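Local structure of lysine specific cysteine protease (Porphyromonas gingivalis, 3KM5) at residues M98-K101 / G107-T110; F158-C163 / N167-D172. The protein cleaves proteins after lysine and may act as a virulence factor, this chain being its K2 cleaved adhesin domain, of a type haemolytic in vitro when isolated. All coordinates share one frame; numbering follows the deposited sequence. Where two conformers were deposited one is given.

Contact 1: M98-K101 / G107-T110; sequences MISK and GDFT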
ATOM      1  N   MET A  98       2.830  -1.203 -10.736  1.00  9.74           N
ATOM      2  CA  MET A  98       2.461  -1.350 -12.125  1.00  9.68           C
ATOM      3  C   MET A  98       2.216  -0.018 -12.759  1.00  9.47           C
ATOM      4  O   MET A  98       1.954   0.976 -12.092  1.00  9.49           O
ATOM      5  CB  MET A  98       1.185  -2.183 -12.217  1.00 11.74           C
ATOM      6  CG  MET A  98       1.237  -3.451 -11.347  1.00 12.89           C
ATOM      7  SD  MET A  98      -0.225  -4.473 -11.570  1.00 14.43           S
ATOM      8  CE  MET A  98       0.044  -5.184 -13.173  1.00 12.10           C
ATOM      9  N   ILE A  99       2.285   0.007 -14.091  1.00  9.16           N
ATOM     10  CA  ILE A  99       1.938   1.205 -14.820  1.00  9.93           C
ATOM     11  C   ILE A  99       0.934   0.941 -15.937  1.00 10.17           C
ATOM     12  O   ILE A  99       0.929  -0.142 -16.560  1.00 10.72           O
ATOM     13  CB  ILE A  99       3.202   1.924 -15.394  1.00 10.57           C
ATOM     14  CG1 ILE A  99       3.829   1.102 -16.549  1.00 11.50           C
ATOM     15  CG2 ILE A  99       4.197   2.278 -14.263  1.00 12.04           C
ATOM     16  CD1 ILE A  99       3.334   1.478 -18.002  1.00 12.43           C
ATOM     17  N   SER A 100       0.103   1.954 -16.179  1.00  8.69           N
ATOM     18  CA  SER A 100      -0.744   1.989 -17.367  1.00  8.94           C
ATOM     19  C   SER A 100      -0.404   3.227 -18.154  1.00 10.76           C
ATOM     20  O   SER A 100      -0.018   4.260 -17.587  1.00 10.35           O
ATOM     21  CB  SER A 100      -2.210   2.054 -16.949  1.00  9.02           C
ATOM     22  OG  SER A 100      -3.025   2.419 -18.072  1.00 11.34           O
ATOM     23  N   LYS A 101      -0.510   3.107 -19.475  1.00 11.79           N
ATOM     24  CA  LYS A 101      -0.260   4.206 -20.419  1.00 12.87           C
ATOM     25  C   LYS A 101      -1.584   4.717 -20.988  1.00 14.86           C
ATOM     26  O   LYS A 101      -1.592   5.638 -21.818  1.00 16.57           O
ATOM     27  CB  LYS A 101       0.655   3.739 -21.557  1.00 14.94           C
ATOM     28  CG  LYS A 101       1.985   3.194 -21.105  1.00 17.20           C
ATOM     29  CD  LYS A 101       2.794   2.671 -22.289  1.00 22.10           C
ATOM     30  CE  LYS A 101       4.179   2.269 -21.855  1.00 28.08           C
ATOM     31  NZ  LYS A 101       4.926   1.691 -23.005  1.00 31.00           N
ATOM     32  N   GLY A 107      -6.538  -4.542 -16.641  1.00 14.19           N
ATOM     33  CA  GLY A 107      -5.797  -5.028 -17.809  1.00 14.55           C
ATOM     34  C   GLY A 107      -4.958  -3.986 -18.510  1.00 12.06           C
ATOM     35  O   GLY A 107      -4.167  -4.310 -19.394  1.00 15.78           O
ATOM     36  N   ASP A 108      -5.104  -2.724 -18.121  1.00 12.33           N
ATOM     37  CA  ASP A 108      -4.303  -1.664 -18.721  1.00  9.97           C
ATOM     38  C   ASP A 108      -2.938  -1.595 -18.046  1.00 10.66           C
ATOM     39  O   ASP A 108      -2.075  -0.881 -18.533  1.00 11.17           O
ATOM     40  CB  ASP A 108      -5.003  -0.305 -18.568  1.00  9.46           C
ATOM     41  CG  ASP A 108      -6.318  -0.206 -19.343  1.00 13.35           C
ATOM     42  OD1 ASP A 108      -6.476  -0.945 -20.324  1.00 15.93           O
ATOM     43  OD2 ASP A 108      -7.196   0.567 -18.922  1.00 13.69           O
ATOM     44  N   PHE A 109      -2.747  -2.314 -16.923  1.00  9.81           N
ATOM     45  CA  PHE A 109      -1.500  -2.254 -16.160  1.00 11.22           C
ATOM     46  C   PHE A 109      -0.522  -3.399 -16.483  1.00 10.95           C
ATOM     47  O   PHE A 109      -0.889  -4.540 -16.793  1.00 13.16           O
ATOM     48  CB  PHE A 109      -1.822  -2.256 -14.660  1.00 10.18           C
ATOM     49  CG  PHE A 109      -2.474  -0.988 -14.207  1.00  9.67           C
ATOM     50  CD1 PHE A 109      -1.720   0.074 -13.827  1.00  8.52           C
ATOM     51  CD2 PHE A 109      -3.856  -0.847 -14.261  1.00  9.83           C
ATOM     52  CE1 PHE A 109      -2.308   1.294 -13.469  1.00  8.53           C
ATOM     53  CE2 PHE A 109      -4.454   0.337 -13.877  1.00 10.27           C
ATOM     54  CZ  PHE A 109      -3.670   1.418 -13.511  1.00 11.99           C
ATOM     55  N   THR A 110       0.746  -3.044 -16.414  1.00 12.81           N
ATOM     56  CA  THR A 110       1.826  -4.027 -16.500  0.50 13.52           C
ATOM     57  C   THR A 110       2.823  -3.800 -15.357  1.00 12.80           C
ATOM     58  O   THR A 110       3.079  -2.662 -14.912  1.00 11.96           O
ATOM     59  CB  THR A 110       2.531  -3.998 -17.867  0.50 16.38           C
ATOM     60  OG1 THR A 110       3.176  -2.738 -18.043  0.50 14.15           O
ATOM     61  CG2 THR A 110       1.526  -4.247 -19.007  0.50 13.41           C
TER
HETATM   62  O   HOH W   1       0.606  -1.054 -19.329  1.00 27.14           O
HETATM   63  O   HOH W   2      -1.963   0.842 -20.701  1.00 15.03           O
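The carbonyl oxygen of I99 is gripped by T110 N at 2.9 Å, by a water and by the CA-H of F109. In return I99 N donates to T110 O, also at 2.9 Å, and the two bonds make I99 and T110 a hydrogen-bonded antiparallel pair. Water 1 spans from I99 O to D108 O, and D108 O takes a second water that accepts from K101 N. The two waters thus join the backbones where direct pairing gives out toward the turn. S100 lays its CB over one face of the F109 ring, 3.7 Å from the centroid, a CH-pi contact for which so small a residue is well suited. With chi1 at 166°, its OG swings away from its own N to hydrogen-bond with G103 O and T102 N in the turn. Flexible M98 bends at chi3 (74°), bringing CE to 3.8 Å from F109 CB, and the two side chains cross at about a right angle. Branched I99 and T110, suited to strands, lie on the sheet face opposite S100 and F109. This is the turn end of the hairpin of strands 95-100 and 109-115, at the edge of a five-stranded sheet; F109 reaches Y155 and A157 of strand 155-161 and I70 of strand 66-70.

Contact 2: F158-C163 / N167-D172; sequences FRHYNC and NYILLD. With CA (calcium ion), chain D.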
ATOM      1  N   PHE A 158      -0.363   0.266  -7.190  1.00  8.12           N
ATOM      2  CA  PHE A 158       0.228  -0.678  -6.242  1.00  6.61           C
ATOM      3  C   PHE A 158      -0.785  -1.799  -6.080  1.00  9.44           C
ATOM      4  O   PHE A 158      -1.983  -1.569  -5.811  1.00  9.56           O
ATOM      5  CB  PHE A 158       0.497   0.012  -4.896  1.00  9.08           C
ATOM      6  CG  PHE A 158       1.509   1.068  -4.975  1.00  7.84           C
ATOM      7  CD1 PHE A 158       2.832   0.800  -4.632  1.00  9.63           C
ATOM      8  CD2 PHE A 158       1.165   2.348  -5.347  1.00 10.06           C
ATOM      9  CE1 PHE A 158       3.805   1.783  -4.714  1.00 10.51           C
ATOM     10  CE2 PHE A 158       2.125   3.340  -5.426  1.00 11.05           C
ATOM     11  CZ  PHE A 158       3.462   3.060  -5.091  1.00 10.33           C
ATOM     12  N   ARG A 159      -0.311  -3.030  -6.251  1.00  9.44           N
ATOM     13  CA  ARG A 159      -1.174  -4.202  -6.296  1.00  8.72           C
ATOM     14  C   ARG A 159      -0.723  -5.162  -5.219  1.00  7.95           C
ATOM     15  O   ARG A 159       0.386  -5.676  -5.285  1.00  7.71           O
ATOM     16  CB  ARG A 159      -1.117  -4.858  -7.673  1.00  9.58           C
ATOM     17  CG  ARG A 159      -2.089  -6.021  -7.832  1.00 10.71           C
ATOM     18  CD  ARG A 159      -1.820  -6.690  -9.149  1.00  9.61           C
ATOM     19  NE  ARG A 159      -2.643  -7.866  -9.390  1.00  9.77           N
ATOM     20  CZ  ARG A 159      -2.497  -8.699 -10.416  1.00 11.69           C
ATOM     21  NH1 ARG A 159      -1.527  -8.504 -11.318  1.00 13.50           N
ATOM     22  NH2 ARG A 159      -3.316  -9.728 -10.531  1.00 13.11           N
ATOM     23  N   HIS A 160      -1.559  -5.385  -4.212  1.00  7.82           N
ATOM     24  CA  HIS A 160      -1.293  -6.358  -3.161  1.00  7.50           C
ATOM     25  C   HIS A 160      -1.952  -7.652  -3.612  1.00  8.77           C
ATOM     26  O   HIS A 160      -3.186  -7.732  -3.739  1.00  8.33           O
ATOM     27  CB  HIS A 160      -1.881  -5.843  -1.821  1.00  8.78           C
ATOM     28  CG  HIS A 160      -1.679  -6.736  -0.633  1.00  8.28           C
ATOM     29  ND1 HIS A 160      -2.540  -6.702   0.443  1.00  9.25           N
ATOM     30  CD2 HIS A 160      -0.700  -7.631  -0.311  1.00  7.81           C
ATOM     31  CE1 HIS A 160      -2.077  -7.487   1.398  1.00  8.83           C
ATOM     32  NE2 HIS A 160      -0.978  -8.080   0.958  1.00  7.30           N
ATOM     33  N   TYR A 161      -1.144  -8.670  -3.877  1.00  9.76           N
ATOM     34  CA  TYR A 161      -1.663  -9.880  -4.482  1.00 11.61           C
ATOM     35  C   TYR A 161      -0.686 -11.006  -4.326  1.00  8.03           C
ATOM     36  O   TYR A 161       0.415 -10.808  -3.849  1.00 10.50           O
ATOM     37  CB  TYR A 161      -1.995  -9.637  -5.962  1.00  9.62           C
ATOM     38  CG  TYR A 161      -0.871  -9.784  -6.963  1.00 10.62           C
ATOM     39  CD1 TYR A 161      -0.996 -10.677  -8.014  1.00  9.69           C
ATOM     40  CD2 TYR A 161       0.291  -9.030  -6.886  1.00  8.33           C
ATOM     41  CE1 TYR A 161       0.003 -10.842  -8.922  1.00 13.51           C
ATOM     42  CE2 TYR A 161       1.272  -9.176  -7.806  1.00  9.06           C
ATOM     43  CZ  TYR A 161       1.137 -10.090  -8.824  1.00 13.15           C
ATOM     44  OH  TYR A 161       2.130 -10.264  -9.787  1.00 13.28           O
ATOM     45  N   ASN A 162      -1.108 -12.204  -4.736  1.00 10.58           N
ATOM     46  CA  ASN A 162      -0.199 -13.363  -4.751  1.00  9.15           C
ATOM     47  C   ASN A 162       0.344 -13.692  -3.359  1.00 12.42           C
ATOM     48  O   ASN A 162       1.512 -14.064  -3.219  1.00 13.22           O
ATOM     49  CB  ASN A 162       0.958 -13.172  -5.762  1.00 10.99           C
ATOM     50  CG  ASN A 162       0.647 -13.697  -7.127  1.00 11.87           C
ATOM     51  OD1 ASN A 162      -0.512 -13.976  -7.474  1.00 16.83           O
ATOM     52  ND2 ASN A 162       1.694 -13.840  -7.936  1.00 15.87           N
ATOM     53  N   CYS A 163      -0.511 -13.584  -2.336  1.00  9.67           N
ATOM     54  CA  CYS A 163      -0.142 -13.885  -0.947  1.00 10.95           C
ATOM     55  C   CYS A 163      -1.430 -14.120  -0.155  1.00 11.34           C
ATOM     56  O   CYS A 163      -2.517 -13.756  -0.584  1.00 11.58           O
ATOM     57  CB  CYS A 163       0.702 -12.780  -0.293  1.00  8.89           C
ATOM     58  SG  CYS A 163      -0.120 -11.177  -0.171  1.00 11.39           S
ATOM     59  N   ASN A 167      -0.095 -10.542   7.050  1.00  9.15           N
ATOM     60  CA  ASN A 167      -0.855  -9.529   7.802  1.00 10.34           C
ATOM     61  C   ASN A 167      -1.266  -8.330   6.950  1.00  9.95           C
ATOM     62  O   ASN A 167      -2.427  -8.245   6.571  1.00  9.91           O
ATOM     63  CB  ASN A 167      -0.145  -9.166   9.121  1.00 11.64           C
ATOM     64  CG  ASN A 167      -1.038  -8.481  10.168  1.00  9.12           C
ATOM     65  OD1 ASN A 167      -0.548  -8.141  11.267  1.00 11.08           O
ATOM     66  ND2 ASN A 167      -2.327  -8.281   9.871  1.00 11.16           N
ATOM     67  N   TYR A 168      -0.331  -7.431   6.672  1.00 10.53           N
ATOM     68  CA  TYR A 168      -0.679  -6.184   5.961  1.00 10.43           C
ATOM     69  C   TYR A 168       0.545  -5.717   5.204  1.00  9.91           C
ATOM     70  O   TYR A 168       1.699  -6.105   5.482  1.00  9.74           O
ATOM     71  CB  TYR A 168      -1.169  -5.053   6.905  1.00 10.85           C
ATOM     72  CG  TYR A 168      -0.204  -4.722   7.996  1.00  9.75           C
ATOM     73  CD1 TYR A 168       0.920  -3.987   7.723  1.00  7.10           C
ATOM     74  CD2 TYR A 168      -0.375  -5.190   9.301  1.00  8.99           C
ATOM     75  CE1 TYR A 168       1.826  -3.686   8.655  1.00  8.94           C
ATOM     76  CE2 TYR A 168       0.548  -4.875  10.283  1.00 10.14           C
ATOM     77  CZ  TYR A 168       1.665  -4.129   9.957  1.00 10.23           C
ATOM     78  OH  TYR A 168       2.638  -3.823  10.882  1.00 10.57           O
ATOM     79  N   ILE A 169       0.262  -4.876   4.199  1.00  9.34           N
ATOM     80  CA  ILE A 169       1.250  -3.935   3.663  1.00  9.22           C
ATOM     81  C   ILE A 169       0.722  -2.518   3.827  1.00  8.09           C
ATOM     82  O   ILE A 169      -0.447  -2.227   3.541  1.00  9.15           O
ATOM     83  CB  ILE A 169       1.628  -4.262   2.228  1.00  8.69           C
ATOM     84  CG1 ILE A 169       2.670  -3.278   1.716  1.00 12.54           C
ATOM     85  CG2 ILE A 169       0.439  -4.304   1.275  1.00  9.61           C
ATOM     86  CD1 ILE A 169       3.461  -3.765   0.530  1.00 17.11           C
ATOM     87  N   LEU A 170       1.575  -1.637   4.354  1.00  7.51           N
ATOM     88  CA  LEU A 170       1.259  -0.212   4.441  1.00  7.32           C
ATOM     89  C   LEU A 170       2.141   0.550   3.447  1.00  8.09           C
ATOM     90  O   LEU A 170       3.313   0.165   3.267  1.00  8.66           O
ATOM     91  CB  LEU A 170       1.572   0.327   5.831  1.00  9.56           C
ATOM     92  CG  LEU A 170       1.043  -0.490   6.996  1.00  6.87           C
ATOM     93  CD1 LEU A 170       1.464   0.127   8.344  1.00 11.45           C
ATOM     94  CD2 LEU A 170      -0.458  -0.639   6.905  1.00 10.79           C
ATOM     95  N   LEU A 171       1.642   1.674   2.905  1.00  8.39           N
ATOM     96  CA  LEU A 171       2.438   2.577   2.082  1.00  6.00           C
ATOM     97  C   LEU A 171       2.295   3.973   2.615  1.00  7.70           C
ATOM     98  O   LEU A 171       1.248   4.335   3.132  1.00  8.49           O
ATOM     99  CB  LEU A 171       2.027   2.582   0.598  1.00  6.69           C
ATOM    100  CG  LEU A 171       1.960   1.228  -0.069  1.00  8.60           C
ATOM    101  CD1 LEU A 171       1.255   1.301  -1.420  1.00 10.18           C
ATOM    102  CD2 LEU A 171       3.362   0.670  -0.273  1.00 11.27           C
ATOM    103  N   ASP A 172       3.352   4.756   2.466  1.00  8.24           N
ATOM    104  CA  ASP A 172       3.280   6.181   2.824  1.00  6.81           C
ATOM    105  C   ASP A 172       4.335   6.940   2.024  1.00  8.66           C
ATOM    106  O   ASP A 172       5.273   6.378   1.506  1.00  8.42           O
ATOM    107  CB  ASP A 172       3.484   6.302   4.333  1.00  9.62           C
ATOM    108  CG  ASP A 172       2.970   7.623   4.922  1.00  7.65           C
ATOM    109  OD1 ASP A 172       2.326   8.397   4.195  1.00  8.39           O
ATOM    110  OD2 ASP A 172       3.155   7.797   6.147  1.00 10.27           O
TER
HETATM  111 CA    CA D2012       1.551   9.858   6.047  1.00  9.22          CA
HETATM  112  O   HOH W   3       3.272  11.313   5.340  1.00 11.33           O
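F158 and L171 meet where a methyl group settles on a ring: L171 CD1 lies 3.6 Å from F158 CG, over one face but displaced toward its rim. A second such contact, better centred, follows two residues along each strand. There I169 CG2 stands 3.8 Å from the centroid of the H160 ring, only 9° off its normal. In I169, CG1 runs anti to N (chi1 -179°), so CG2 sits between N and the carbonyl carbon and faces the imidazole. These four buried side chains bridge the gap between strands of different sheets, with CA atoms of H160 and I169 7.7 Å apart. Aliphatic I169 and L171 suit it because they present compact methyls to flat rings.

The other side of strand 155-161 is partly exposed and more polar. R159 and Y161 point there, the guanidinium of R159 lying against the Y161 ring, whose CD1 is over its centre; R159 NE is salt-bridged to D66, and Y161 OH hydrogen-bonds to E114. Beyond L171, D172 turns away from the interface and chelates a calcium ion through OD1 (2.5 Å) and OD2 (2.6 Å), alongside water 3 and T8, E10, G48 and N51.

The join therefore rests on dispersion and CH-pi attraction. H160 brings polarity into the core, but S55 satisfies ND1 and D93 satisfies NE2, where the carboxylate would tend to favour a proton.

From the N terminus, after six earlier strands, the chain runs out along strand 95-100, turns, and comes back along strand 109-115; contact 1 closes this hairpin. Only later, after strand 143-148, does it enter strand 155-161 and pass through a short connection to strand 168-177, where contact 2 closes. The two are in series, neither nested nor crossed. Contact 1 works within a sheet, whereas contact 2 joins that sheet to the opposing one, as the jelly-roll sandwich requires. They meet because strands 95-100 and 155-161 are neighbours: M98 SD packs 3.7 Å from R159 CD. Strand 155-161 thus links the peripheral hairpin to the core and, through strand 168-177, to a calcium site.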